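Local coordinates for response regulator aspartate phosphatase H (Bacillus subtilis, PDB 3Q15), which dephosphorylates the sporulation phosphotransferase Spo0F and also acts on the competence regulator ComA, helping to separate competence from sporulation in time, at residues Ala337-Ala342 with Ala356-Lys361; Gly13-Glu18 with Glu39-Gln44; Tyr162-Ala167 with Ile182-Val187; Met109-Phe112 with Val118-Ile121. All coordinates share one frame; numbering follows the deposited sequence.

From the N terminus, contact 2 comes first, joining helix 9-24 to the C-terminal part of helix 28-41 within the N-terminal helical bundle. Contact 4 follows, closing the short turn between helices 93-113 and 117-128 in the first predicted TPR. Contact 3 spans the connection from helix 157-172 to helix 178-194, and so links predicted repeats 2 and 3. Contact 1 closes the last hairpin, helices 332-348 and 352-372, in predicted repeat 6. The four run in series, none nested or crossed. Contacts 2 and 4 touch directly through Val14 and Tyr110, whereas contacts 1 and 2 lie on opposite sides of the chain's centre, their own centres about 45 Å apart.

Contact 1: residues Ala337-Ala342 with Ala356-Lys361; sequences ACARSA and AAFYRK
Ala342 places its methyl over the middle of the Phe358 ring, a CH-pi contact in which CB of Ala342 stands 3.5 Å from the centroid of the Phe358 ring and only 10° off the ring normal. All six ring carbons lie at similar distances from that methyl, so the approach is centred on the face. Phe358 turns its ring to the partner helix with CG anti to its own carbonyl carbon (chi1 -75°).

The remaining van der Waals packing is made by Ala339. Its CB lies 4.1 Å from CB of Lys361 and 4.3 Å from CD2 of Phe358, while its carbonyl O is 3.6 Å from CB of Phe358. Lys361 joins in with the base of its side chain; its amine leads away.

The backbones allow this closeness: the two short axes approach to 8.2 Å at 161°, nearly antiparallel, as in the helical hairpin of a TPR, and both segments fall in predicted repeat 6. Ile319 and Leu323 of helix 316-328 also pack on Phe358, and Tyr359 meets Tyr359 of the second subunit. With no hydrogen bond between the segments, the contact rests on dispersion and shape: two small alanines let the helices come close, and one aromatic face packs against the methyl of Ala342.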
loop_
_atom_site.group_PDB
_atom_site.type_symbol
_atom_site.label_atom_id
_atom_site.label_comp_id
_atom_site.label_asym_id
_atom_site.label_seq_id
_atom_site.Cartn_x
_atom_site.Cartn_y
_atom_site.Cartn_z
ATOM N N ALA A 337 13.501 7.538 -21.446
ATOM C CA ALA A 337 14.278 6.437 -21.999
ATOM C C ALA A 337 15.065 6.861 -23.237
ATOM O O ALA A 337 16.264 6.603 -23.337
ATOM C CB ALA A 337 13.370 5.255 -22.317
ATOM N N CYS A 338 14.390 7.523 -24.173
ATOM C CA CYS A 338 15.053 8.014 -25.379
ATOM C C CYS A 338 16.132 9.043 -25.052
ATOM O O CYS A 338 17.222 9.016 -25.623
ATOM C CB CYS A 338 14.037 8.606 -26.355
ATOM S SG CYS A 338 12.927 7.384 -27.084
ATOM N N ALA A 339 15.825 9.949 -24.131
ATOM C CA ALA A 339 16.785 10.970 -23.725
ATOM C C ALA A 339 17.997 10.335 -23.056
ATOM O O ALA A 339 19.116 10.837 -23.165
ATOM C CB ALA A 339 16.131 11.976 -22.794
ATOM N N ARG A 340 17.770 9.229 -22.358
ATOM C CA ARG A 340 18.865 8.504 -21.736
ATOM C C ARG A 340 19.810 8.008 -22.820
ATOM O O ARG A 340 21.027 8.165 -22.721
ATOM C CB ARG A 340 18.341 7.324 -20.914
ATOM C CG ARG A 340 17.792 7.696 -19.538
ATOM C CD ARG A 340 17.285 6.456 -18.810
ATOM N NE ARG A 340 16.739 6.730 -17.480
ATOM C CZ ARG A 340 17.441 6.648 -16.354
ATOM N NH1 ARG A 340 18.721 6.307 -16.397
ATOM N NH2 ARG A 340 16.864 6.902 -15.187
ATOM N N SER A 341 19.238 7.416 -23.861
ATOM C CA SER A 341 20.027 6.893 -24.967
ATOM C C SER A 341 20.812 8.006 -25.648
ATOM O O SER A 341 22.025 7.898 -25.820
ATOM C CB SER A 341 19.130 6.178 -25.975
ATOM O OG SER A 341 18.344 5.195 -25.315
ATOM N N ALA A 342 20.116 9.077 -26.025
ATOM C CA ALA A 342 20.752 10.198 -26.713
ATOM C C ALA A 342 21.944 10.740 -25.926
ATOM O O ALA A 342 22.983 11.054 -26.501
ATOM C CB ALA A 342 19.735 11.302 -26.991
ATOM N N ALA A 356 24.566 16.956 -21.887
ATOM C CA ALA A 356 23.962 17.670 -20.767
ATOM C C ALA A 356 22.519 18.066 -21.073
ATOM O O ALA A 356 21.638 17.942 -20.221
ATOM C CB ALA A 356 24.792 18.896 -20.406
ATOM N N ALA A 357 22.281 18.539 -22.293
ATOM C CA ALA A 357 20.932 18.911 -22.711
ATOM C C ALA A 357 19.946 17.752 -22.548
ATOM O O ALA A 357 18.828 17.938 -22.065
ATOM C CB ALA A 357 20.936 19.412 -24.150
ATOM N N PHE A 358 20.363 16.557 -22.953
ATOM C CA PHE A 358 19.496 15.392 -22.847
ATOM C C PHE A 358 19.348 14.916 -21.411
ATOM O O PHE A 358 18.282 14.457 -21.020
ATOM C CB PHE A 358 19.963 14.268 -23.774
ATOM C CG PHE A 358 19.637 14.515 -25.215
ATOM C CD1 PHE A 358 20.600 14.982 -26.086
ATOM C CD2 PHE A 358 18.352 14.313 -25.689
ATOM C CE1 PHE A 358 20.294 15.225 -27.409
ATOM C CE2 PHE A 358 18.040 14.555 -27.011
ATOM C CZ PHE A 358 19.011 15.013 -27.871
ATOM N N TYR A 359 20.410 15.043 -20.622
ATOM C CA TYR A 359 20.335 14.710 -19.204
ATOM C C TYR A 359 19.285 15.575 -18.502
ATOM O O TYR A 359 18.565 15.100 -17.625
ATOM C CB TYR A 359 21.700 14.883 -18.530
ATOM C CG TYR A 359 22.664 13.733 -18.745
ATOM C CD1 TYR A 359 22.233 12.418 -18.656
ATOM C CD2 TYR A 359 24.004 13.966 -19.036
ATOM C CE1 TYR A 359 23.103 11.368 -18.847
ATOM C CE2 TYR A 359 24.885 12.916 -19.232
ATOM C CZ TYR A 359 24.428 11.621 -19.136
ATOM O OH TYR A 359 25.295 10.569 -19.328
ATOM N N ARG A 360 19.195 16.844 -18.893
ATOM C CA ARG A 360 18.185 17.734 -18.328
ATOM C C ARG A 360 16.774 17.304 -18.730
ATOM O O ARG A 360 15.832 17.424 -17.947
ATOM C CB ARG A 360 18.436 19.192 -18.736
ATOM C CG ARG A 360 19.684 19.820 -18.122
ATOM C CD ARG A 360 19.699 21.356 -18.260
ATOM N NE ARG A 360 19.586 21.805 -19.647
ATOM C CZ ARG A 360 20.611 21.903 -20.490
ATOM N NH1 ARG A 360 21.832 21.585 -20.089
ATOM N NH2 ARG A 360 20.417 22.317 -21.738
ATOM N N LYS A 361 16.635 16.812 -19.957
ATOM C CA LYS A 361 15.360 16.295 -20.430
ATOM C C LYS A 361 14.983 15.043 -19.642
ATOM O O LYS A 361 13.805 14.792 -19.371
ATOM C CB LYS A 361 15.421 15.968 -21.924
ATOM C CG LYS A 361 15.758 17.145 -22.828
ATOM C CD LYS A 361 15.663 16.750 -24.295
ATOM C CE LYS A 361 16.346 17.769 -25.197
ATOM N NZ LYS A 361 15.753 19.131 -25.065
#

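Contact 2: residues Gly13-Glu18 with Glu39-Gln44; sequences GVKINE and EQDIQQ
Asp41 and Lys15 bury more surface than any other residues here, and they meet in a salt bridge. The ammonium NZ of Lys15 lies 2.7 Å from OD1 of Asp41, which receives it through the syn lone pair, on the side of the second carboxylate oxygen. That second oxygen, OD2 of Asp41, stays 4.0 Å from NZ of Lys15, so the grip is one-sided instead of bidentate. The aliphatic part of the lysine also comes close, CD and CE of Lys15 each 3.4 Å from OD1 of Asp41.

The backbones are well apart, with CA of Lys15 and CA of Asp41 separated by 9.6 Å, and the lysine spans most of the gap. Its first two side-chain torsions are extended, chi1 holding CG opposite the backbone N at 177°, before a bend at chi3 (-65°) turns the end onto the carboxylate. The two side chains cross at about a right angle.

Both residues sit in the N-terminal helical bundle, on helices 9-24 and 28-41. Glu37 forms a second salt bridge with Lys15 NZ, and Ile16 and Ile42 pack against helix 49-67 nearby. The ammonium is thus shared between two carboxylates, an arrangement that would probably stabilise its positive charge. Across these segments the chemistry is electrostatic, a partly exposed ion pair tying the two helices together at the bundle's surface.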
loop_
_atom_site.group_PDB
_atom_site.type_symbol
_atom_site.label_atom_id
_atom_site.label_comp_id
_atom_site.label_asym_id
_atom_site.label_seq_id
_atom_site.Cartn_x
_atom_site.Cartn_y
_atom_site.Cartn_z
ATOM N N GLY A 13 -19.712 -0.561 -14.024
ATOM C CA GLY A 13 -19.828 -1.044 -12.661
ATOM C C GLY A 13 -20.440 -0.034 -11.704
ATOM O O GLY A 13 -21.286 -0.388 -10.883
ATOM N N VAL A 14 -20.012 1.222 -11.797
ATOM C CA VAL A 14 -20.527 2.251 -10.903
ATOM C C VAL A 14 -21.975 2.625 -11.221
ATOM O O VAL A 14 -22.717 3.040 -10.335
ATOM C CB VAL A 14 -19.640 3.515 -10.871
ATOM C CG1 VAL A 14 -18.283 3.194 -10.262
ATOM C CG2 VAL A 14 -19.491 4.110 -12.262
ATOM N N LYS A 15 -22.378 2.474 -12.480
ATOM C CA LYS A 15 -23.772 2.698 -12.847
ATOM C C LYS A 15 -24.651 1.595 -12.258
ATOM O O LYS A 15 -25.781 1.849 -11.833
ATOM C CB LYS A 15 -23.946 2.775 -14.366
ATOM C CG LYS A 15 -25.393 2.942 -14.804
ATOM C CD LYS A 15 -25.511 3.184 -16.300
ATOM C CE LYS A 15 -24.871 4.508 -16.698
ATOM N NZ LYS A 15 -25.098 4.836 -18.134
ATOM N N ILE A 16 -24.122 0.375 -12.231
ATOM C CA ILE A 16 -24.789 -0.746 -11.570
ATOM C C ILE A 16 -24.922 -0.477 -10.067
ATOM O O ILE A 16 -25.942 -0.795 -9.455
ATOM C CB ILE A 16 -24.036 -2.076 -11.804
ATOM C CG1 ILE A 16 -24.094 -2.466 -13.282
ATOM C CG2 ILE A 16 -24.626 -3.187 -10.945
ATOM C CD1 ILE A 16 -23.436 -3.791 -13.600
ATOM N N ASN A 17 -23.884 0.115 -9.483
ATOM C CA ASN A 17 -23.923 0.548 -8.092
ATOM C C ASN A 17 -25.074 1.517 -7.862
ATOM O O ASN A 17 -25.738 1.474 -6.827
ATOM C CB ASN A 17 -22.611 1.238 -7.707
ATOM C CG ASN A 17 -21.446 0.275 -7.617
ATOM O OD1 ASN A 17 -21.578 -0.917 -7.908
ATOM N ND2 ASN A 17 -20.288 0.789 -7.218
ATOM N N GLU A 18 -25.288 2.407 -8.826
ATOM C CA GLU A 18 -26.358 3.384 -8.733
ATOM C C GLU A 18 -27.692 2.675 -8.892
ATOM O O GLU A 18 -28.660 2.982 -8.198
ATOM C CB GLU A 18 -26.202 4.464 -9.806
ATOM C CG GLU A 18 -27.292 5.517 -9.770
ATOM C CD GLU A 18 -27.341 6.257 -8.449
ATOM O OE1 GLU A 18 -28.434 6.734 -8.077
ATOM O OE2 GLU A 18 -26.286 6.366 -7.788
ATOM N N GLU A 39 -27.881 -2.148 -19.686
ATOM C CA GLU A 39 -28.013 -3.153 -20.735
ATOM C C GLU A 39 -27.596 -2.615 -22.100
ATOM O O GLU A 39 -27.295 -3.380 -23.017
ATOM C CB GLU A 39 -29.442 -3.695 -20.771
ATOM C CG GLU A 39 -29.816 -4.475 -19.522
ATOM C CD GLU A 39 -31.298 -4.766 -19.428
ATOM O OE1 GLU A 39 -32.079 -4.160 -20.195
ATOM O OE2 GLU A 39 -31.680 -5.602 -18.583
ATOM N N GLN A 40 -27.573 -1.294 -22.227
ATOM C CA GLN A 40 -27.085 -0.659 -23.441
ATOM C C GLN A 40 -25.570 -0.509 -23.388
ATOM O O GLN A 40 -24.872 -0.832 -24.349
ATOM C CB GLN A 40 -27.751 0.704 -23.644
ATOM C CG GLN A 40 -29.242 0.628 -23.937
ATOM C CD GLN A 40 -29.541 -0.060 -25.259
ATOM O OE1 GLN A 40 -28.682 -0.134 -26.139
ATOM N NE2 GLN A 40 -30.761 -0.568 -25.403
ATOM N N ASP A 41 -25.067 -0.024 -22.257
ATOM C CA ASP A 41 -23.637 0.212 -22.096
ATOM C C ASP A 41 -22.822 -1.064 -22.293
ATOM O O ASP A 41 -21.736 -1.032 -22.872
ATOM C CB ASP A 41 -23.336 0.818 -20.722
ATOM C CG ASP A 41 -24.020 2.157 -20.511
ATOM O OD1 ASP A 41 -24.201 2.556 -19.341
ATOM O OD2 ASP A 41 -24.382 2.807 -21.516
ATOM N N ILE A 42 -23.353 -2.182 -21.808
ATOM C CA ILE A 42 -22.667 -3.468 -21.921
ATOM C C ILE A 42 -22.431 -3.876 -23.378
ATOM O O ILE A 42 -21.426 -4.513 -23.702
ATOM C CB ILE A 42 -23.427 -4.580 -21.173
ATOM C CG1 ILE A 42 -23.364 -4.331 -19.665
ATOM C CG2 ILE A 42 -22.851 -5.940 -21.511
ATOM C CD1 ILE A 42 -24.029 -5.397 -18.838
ATOM N N GLN A 43 -23.353 -3.492 -24.256
ATOM C CA GLN A 43 -23.234 -3.802 -25.676
ATOM C C GLN A 43 -22.042 -3.085 -26.307
ATOM O O GLN A 43 -21.650 -3.388 -27.433
ATOM C CB GLN A 43 -24.522 -3.427 -26.414
ATOM C CG GLN A 43 -25.773 -4.081 -25.849
ATOM C CD GLN A 43 -27.029 -3.692 -26.607
ATOM O OE1 GLN A 43 -26.961 -3.058 -27.662
ATOM N NE2 GLN A 43 -28.184 -4.069 -26.071
ATOM N N GLN A 44 -21.472 -2.132 -25.573
ATOM C CA GLN A 44 -20.317 -1.374 -26.045
ATOM C C GLN A 44 -19.169 -1.439 -25.037
ATOM O O GLN A 44 -18.194 -0.694 -25.142
ATOM C CB GLN A 44 -20.706 0.087 -26.297
ATOM C CG GLN A 44 -21.719 0.286 -27.416
ATOM C CD GLN A 44 -21.118 0.083 -28.794
ATOM O OE1 GLN A 44 -21.569 -0.769 -29.562
ATOM N NE2 GLN A 44 -20.100 0.871 -29.119
#

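Contact 3: residues Tyr162-Ala167 with Ile182-Val187; sequences YHILQA and IQSLFV
Ile164 sends CG1 opposite its backbone N (chi1 -161°), and Val187 does the same with its own CG1 (chi1 172°), which directs the two branches at each other. They meet with CG1 of Ile164 3.6 Å from CG1 of Val187. A further turn in the isoleucine (chi2 57°) carries its terminal methyl to the serine side of helix 178-194, where CD1 of Ile164 stands 3.9 Å from OG of Ser184. The shaft of Ile164 is thus laid against two residues about one helical turn apart: its CG1 also reaches 3.9 Å from the backbone O of Ser184.

The serine hydroxyl is hydrogen-bonded to the carbonyl O of Arg180, back along its own helix, and Phe145 of helix 137-153 packs on Ser184. Ala148 of the same helix touches Ile164, so three helices meet here, at the junction of predicted TPR repeats 2 and 3. An alanine in place of Ile164 would keep only CB, and is likely to open a gap beside CG1 of Val187 and OG of Ser184 where CG1 and CD1 now pack.

With no hydrogen bond between the segments, the contact rests on van der Waals packing of one isoleucine against a valine and a serine whose hydroxyl is already bonded within its own helix.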
loop_
_atom_site.group_PDB
_atom_site.type_symbol
_atom_site.label_atom_id
_atom_site.label_comp_id
_atom_site.label_asym_id
_atom_site.label_seq_id
_atom_site.Cartn_x
_atom_site.Cartn_y
_atom_site.Cartn_z
ATOM N N TYR A 162 3.115 -7.745 -2.024
ATOM C CA TYR A 162 2.345 -8.357 -0.951
ATOM C C TYR A 162 1.129 -9.073 -1.518
ATOM O O TYR A 162 0.931 -10.260 -1.277
ATOM C CB TYR A 162 1.907 -7.303 0.061
ATOM C CG TYR A 162 0.834 -7.779 1.013
ATOM C CD1 TYR A 162 1.156 -8.510 2.149
ATOM C CD2 TYR A 162 -0.502 -7.491 0.776
ATOM C CE1 TYR A 162 0.174 -8.945 3.022
ATOM C CE2 TYR A 162 -1.487 -7.918 1.641
ATOM C CZ TYR A 162 -1.143 -8.644 2.763
ATOM O OH TYR A 162 -2.123 -9.075 3.630
ATOM N N HIS A 163 0.327 -8.346 -2.289
ATOM C CA HIS A 163 -0.895 -8.912 -2.849
ATOM C C HIS A 163 -0.653 -10.015 -3.871
ATOM O O HIS A 163 -1.329 -11.040 -3.847
ATOM C CB HIS A 163 -1.776 -7.816 -3.447
ATOM C CG HIS A 163 -2.533 -7.039 -2.418
ATOM N ND1 HIS A 163 -3.642 -7.542 -1.772
ATOM C CD2 HIS A 163 -2.330 -5.800 -1.908
ATOM C CE1 HIS A 163 -4.093 -6.646 -0.912
ATOM N NE2 HIS A 163 -3.314 -5.579 -0.978
ATOM N N ILE A 164 0.302 -9.810 -4.771
ATOM C CA ILE A 164 0.536 -10.789 -5.825
ATOM C C ILE A 164 1.063 -12.108 -5.261
ATOM O O ILE A 164 0.835 -13.175 -5.835
ATOM C CB ILE A 164 1.503 -10.259 -6.908
ATOM C CG1 ILE A 164 1.365 -11.083 -8.187
ATOM C CG2 ILE A 164 2.947 -10.266 -6.405
ATOM C CD1 ILE A 164 -0.037 -11.110 -8.742
ATOM N N LEU A 165 1.762 -12.035 -4.134
ATOM C CA LEU A 165 2.264 -13.241 -3.489
ATOM C C LEU A 165 1.133 -14.051 -2.858
ATOM O O LEU A 165 1.245 -15.267 -2.702
ATOM C CB LEU A 165 3.334 -12.906 -2.447
ATOM C CG LEU A 165 4.697 -12.442 -2.975
ATOM C CD1 LEU A 165 5.617 -12.088 -1.816
ATOM C CD2 LEU A 165 5.332 -13.511 -3.857
ATOM N N GLN A 166 0.044 -13.377 -2.497
ATOM C CA GLN A 166 -1.127 -14.076 -1.969
ATOM C C GLN A 166 -1.901 -14.744 -3.098
ATOM O O GLN A 166 -2.440 -15.839 -2.932
ATOM C CB GLN A 166 -2.041 -13.120 -1.204
ATOM C CG GLN A 166 -1.419 -12.545 0.052
ATOM C CD GLN A 166 -2.426 -11.807 0.906
ATOM O OE1 GLN A 166 -2.438 -10.578 0.944
ATOM N NE2 GLN A 166 -3.277 -12.554 1.603
ATOM N N ALA A 167 -1.953 -14.078 -4.246
ATOM C CA ALA A 167 -2.595 -14.646 -5.423
ATOM C C ALA A 167 -1.866 -15.906 -5.879
ATOM O O ALA A 167 -2.474 -16.969 -6.023
ATOM C CB ALA A 167 -2.646 -13.625 -6.544
ATOM N N ILE A 182 1.426 -17.963 -14.542
ATOM C CA ILE A 182 2.396 -17.317 -15.411
ATOM C C ILE A 182 2.272 -15.802 -15.308
ATOM O O ILE A 182 3.271 -15.098 -15.150
ATOM C CB ILE A 182 2.220 -17.760 -16.869
ATOM C CG1 ILE A 182 2.574 -19.246 -17.013
ATOM C CG2 ILE A 182 3.080 -16.910 -17.788
ATOM C CD1 ILE A 182 2.287 -19.823 -18.376
ATOM N N GLN A 183 1.038 -15.308 -15.387
ATOM C CA GLN A 183 0.775 -13.877 -15.261
ATOM C C GLN A 183 1.249 -13.360 -13.908
ATOM O O GLN A 183 1.737 -12.238 -13.802
ATOM C CB GLN A 183 -0.717 -13.575 -15.440
ATOM C CG GLN A 183 -1.256 -13.857 -16.832
ATOM C CD GLN A 183 -2.775 -13.859 -16.883
ATOM O OE1 GLN A 183 -3.442 -14.385 -15.989
ATOM N NE2 GLN A 183 -3.329 -13.262 -17.931
ATOM N N SER A 184 1.101 -14.183 -12.874
ATOM C CA SER A 184 1.535 -13.801 -11.532
ATOM C C SER A 184 3.054 -13.720 -11.456
ATOM O O SER A 184 3.607 -12.855 -10.773
ATOM C CB SER A 184 0.995 -14.772 -10.483
ATOM O OG SER A 184 -0.415 -14.675 -10.385
ATOM N N LEU A 185 3.723 -14.620 -12.165
ATOM C CA LEU A 185 5.177 -14.603 -12.232
ATOM C C LEU A 185 5.665 -13.355 -12.957
ATOM O O LEU A 185 6.640 -12.729 -12.537
ATOM C CB LEU A 185 5.698 -15.871 -12.918
ATOM C CG LEU A 185 5.433 -17.171 -12.150
ATOM C CD1 LEU A 185 5.720 -18.401 -13.007
ATOM C CD2 LEU A 185 6.248 -17.210 -10.864
ATOM N N PHE A 186 4.987 -12.996 -14.044
ATOM C CA PHE A 186 5.309 -11.764 -14.766
ATOM C C PHE A 186 5.170 -10.541 -13.862
ATOM O O PHE A 186 6.008 -9.639 -13.887
ATOM C CB PHE A 186 4.430 -11.600 -16.011
ATOM C CG PHE A 186 4.758 -12.563 -17.116
ATOM C CD1 PHE A 186 5.915 -13.326 -17.069
ATOM C CD2 PHE A 186 3.913 -12.705 -18.204
ATOM C CE1 PHE A 186 6.223 -14.217 -18.083
ATOM C CE2 PHE A 186 4.216 -13.593 -19.222
ATOM C CZ PHE A 186 5.374 -14.350 -19.160
ATOM N N VAL A 187 4.106 -10.515 -13.064
ATOM C CA VAL A 187 3.877 -9.402 -12.152
ATOM C C VAL A 187 4.989 -9.314 -11.110
ATOM O O VAL A 187 5.498 -8.232 -10.824
ATOM C CB VAL A 187 2.511 -9.505 -11.460
ATOM C CG1 VAL A 187 2.385 -8.440 -10.379
ATOM C CG2 VAL A 187 1.396 -9.362 -12.487
#

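Contact 4: residues Met109-Phe112 with Val118-Ile121; sequences MYEF and VEAI
A water bridges Glu119 and Glu111, giving its shorter hydrogen bond, 2.6 Å, to OE1 of Glu119 and a weak one of 3.2 Å to OE2 of Glu111. Donating to both, it probably offsets, together with Arg107, some of the repulsion expected between two carboxylates whose nearest oxygens, OE2 of Glu111 and OE1 of Glu119, remain 5.3 Å apart. The side chains run side by side in the same direction, their carboxylate planes 71° apart. A bend at chi2 (-66°) folds Glu111 back so that its OE1 comes 3.7 Å from CB of Glu119.

OE2 of Glu111 also takes a salt bridge from NE of Arg107 and OE1 a hydrogen bond from NE2 of Gln114, while OE2 of Glu119 is hydrogen-bonded to OH of Tyr378. Beneath the carboxylates the helices pack through Ala120, whose N is 3.7 Å from CB of Glu111 and whose CB is 4.0 Å from CB of Phe112. An alanine at Glu111 would keep the CB contact with Ala120 but is likely to leave the guanidinium of Arg107 and the amide of Gln114 without their carboxylate mate, and the water held from the Glu119 side alone.

The Glu111 and Ala120 CA atoms approach to 5.0 Å within predicted TPR 1. Around them, helix 137-153 packs on Phe112 through Ala150, helix 9-24 touches Met109 and Tyr110 through Ser10, and Tyr162 of the second subunit packs on Ile121.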
loop_
_atom_site.group_PDB
_atom_site.type_symbol
_atom_site.label_atom_id
_atom_site.label_comp_id
_atom_site.label_asym_id
_atom_site.label_seq_id
_atom_site.Cartn_x
_atom_site.Cartn_y
_atom_site.Cartn_z
ATOM N N MET A 109 -12.020 0.251 -8.710
ATOM C CA MET A 109 -11.439 0.256 -10.046
ATOM C C MET A 109 -11.808 1.532 -10.807
ATOM O O MET A 109 -11.003 2.061 -11.569
ATOM C CB MET A 109 -11.865 -0.987 -10.831
ATOM C CG MET A 109 -11.234 -2.288 -10.337
ATOM S SD MET A 109 -9.428 -2.237 -10.354
ATOM C CE MET A 109 -9.029 -3.879 -9.761
ATOM N N TYR A 110 -13.021 2.030 -10.595
ATOM C CA TYR A 110 -13.431 3.283 -11.228
ATOM C C TYR A 110 -12.549 4.440 -10.766
ATOM O O TYR A 110 -12.096 5.255 -11.573
ATOM C CB TYR A 110 -14.898 3.589 -10.941
ATOM C CG TYR A 110 -15.378 4.904 -11.519
ATOM C CD1 TYR A 110 -15.717 5.015 -12.864
ATOM C CD2 TYR A 110 -15.501 6.033 -10.720
ATOM C CE1 TYR A 110 -16.161 6.223 -13.397
ATOM C CE2 TYR A 110 -15.942 7.241 -11.243
ATOM C CZ TYR A 110 -16.270 7.329 -12.581
ATOM O OH TYR A 110 -16.710 8.528 -13.105
ATOM N N GLU A 111 -12.308 4.507 -9.462
ATOM C CA GLU A 111 -11.430 5.522 -8.908
ATOM C C GLU A 111 -10.022 5.349 -9.460
ATOM O O GLU A 111 -9.361 6.324 -9.820
ATOM C CB GLU A 111 -11.433 5.457 -7.381
ATOM C CG GLU A 111 -12.801 5.749 -6.758
ATOM C CD GLU A 111 -13.266 7.185 -6.989
ATOM O OE1 GLU A 111 -12.427 8.042 -7.341
ATOM O OE2 GLU A 111 -14.473 7.460 -6.816
ATOM N N PHE A 112 -9.575 4.100 -9.538
ATOM C CA PHE A 112 -8.259 3.786 -10.085
ATOM C C PHE A 112 -8.130 4.266 -11.528
ATOM O O PHE A 112 -7.108 4.833 -11.910
ATOM C CB PHE A 112 -7.985 2.278 -9.993
ATOM C CG PHE A 112 -6.747 1.841 -10.721
ATOM C CD1 PHE A 112 -5.507 1.922 -10.114
ATOM C CD2 PHE A 112 -6.825 1.343 -12.010
ATOM C CE1 PHE A 112 -4.374 1.520 -10.776
ATOM C CE2 PHE A 112 -5.692 0.938 -12.679
ATOM C CZ PHE A 112 -4.465 1.027 -12.061
ATOM N N VAL A 118 -5.845 7.386 -3.917
ATOM C CA VAL A 118 -6.193 7.331 -2.506
ATOM C C VAL A 118 -7.620 6.804 -2.330
ATOM O O VAL A 118 -7.863 5.894 -1.534
ATOM C CB VAL A 118 -6.018 8.702 -1.834
ATOM C CG1 VAL A 118 -6.687 8.722 -0.472
ATOM C CG2 VAL A 118 -4.531 9.042 -1.721
ATOM N N GLU A 119 -8.554 7.359 -3.094
ATOM C CA GLU A 119 -9.921 6.856 -3.092
ATOM C C GLU A 119 -9.950 5.368 -3.435
ATOM O O GLU A 119 -10.600 4.585 -2.747
ATOM C CB GLU A 119 -10.800 7.648 -4.069
ATOM C CG GLU A 119 -10.956 9.121 -3.706
ATOM C CD GLU A 119 -11.583 9.323 -2.336
ATOM O OE1 GLU A 119 -12.575 8.632 -2.031
ATOM O OE2 GLU A 119 -11.083 10.164 -1.560
ATOM N N ALA A 120 -9.240 4.983 -4.493
ATOM C CA ALA A 120 -9.210 3.586 -4.929
ATOM C C ALA A 120 -8.775 2.649 -3.808
ATOM O O ALA A 120 -9.428 1.640 -3.545
ATOM C CB ALA A 120 -8.304 3.416 -6.146
ATOM N N ILE A 121 -7.667 2.985 -3.159
ATOM C CA ILE A 121 -7.141 2.184 -2.057
ATOM C C ILE A 121 -8.210 1.961 -0.988
ATOM O O ILE A 121 -8.424 0.838 -0.524
ATOM C CB ILE A 121 -5.892 2.857 -1.437
ATOM C CG1 ILE A 121 -4.746 2.875 -2.455
ATOM C CG2 ILE A 121 -5.458 2.156 -0.158
ATOM C CD1 ILE A 121 -3.587 3.793 -2.080
HETATM O O HOH W 1 -14.557 8.489 -3.768
#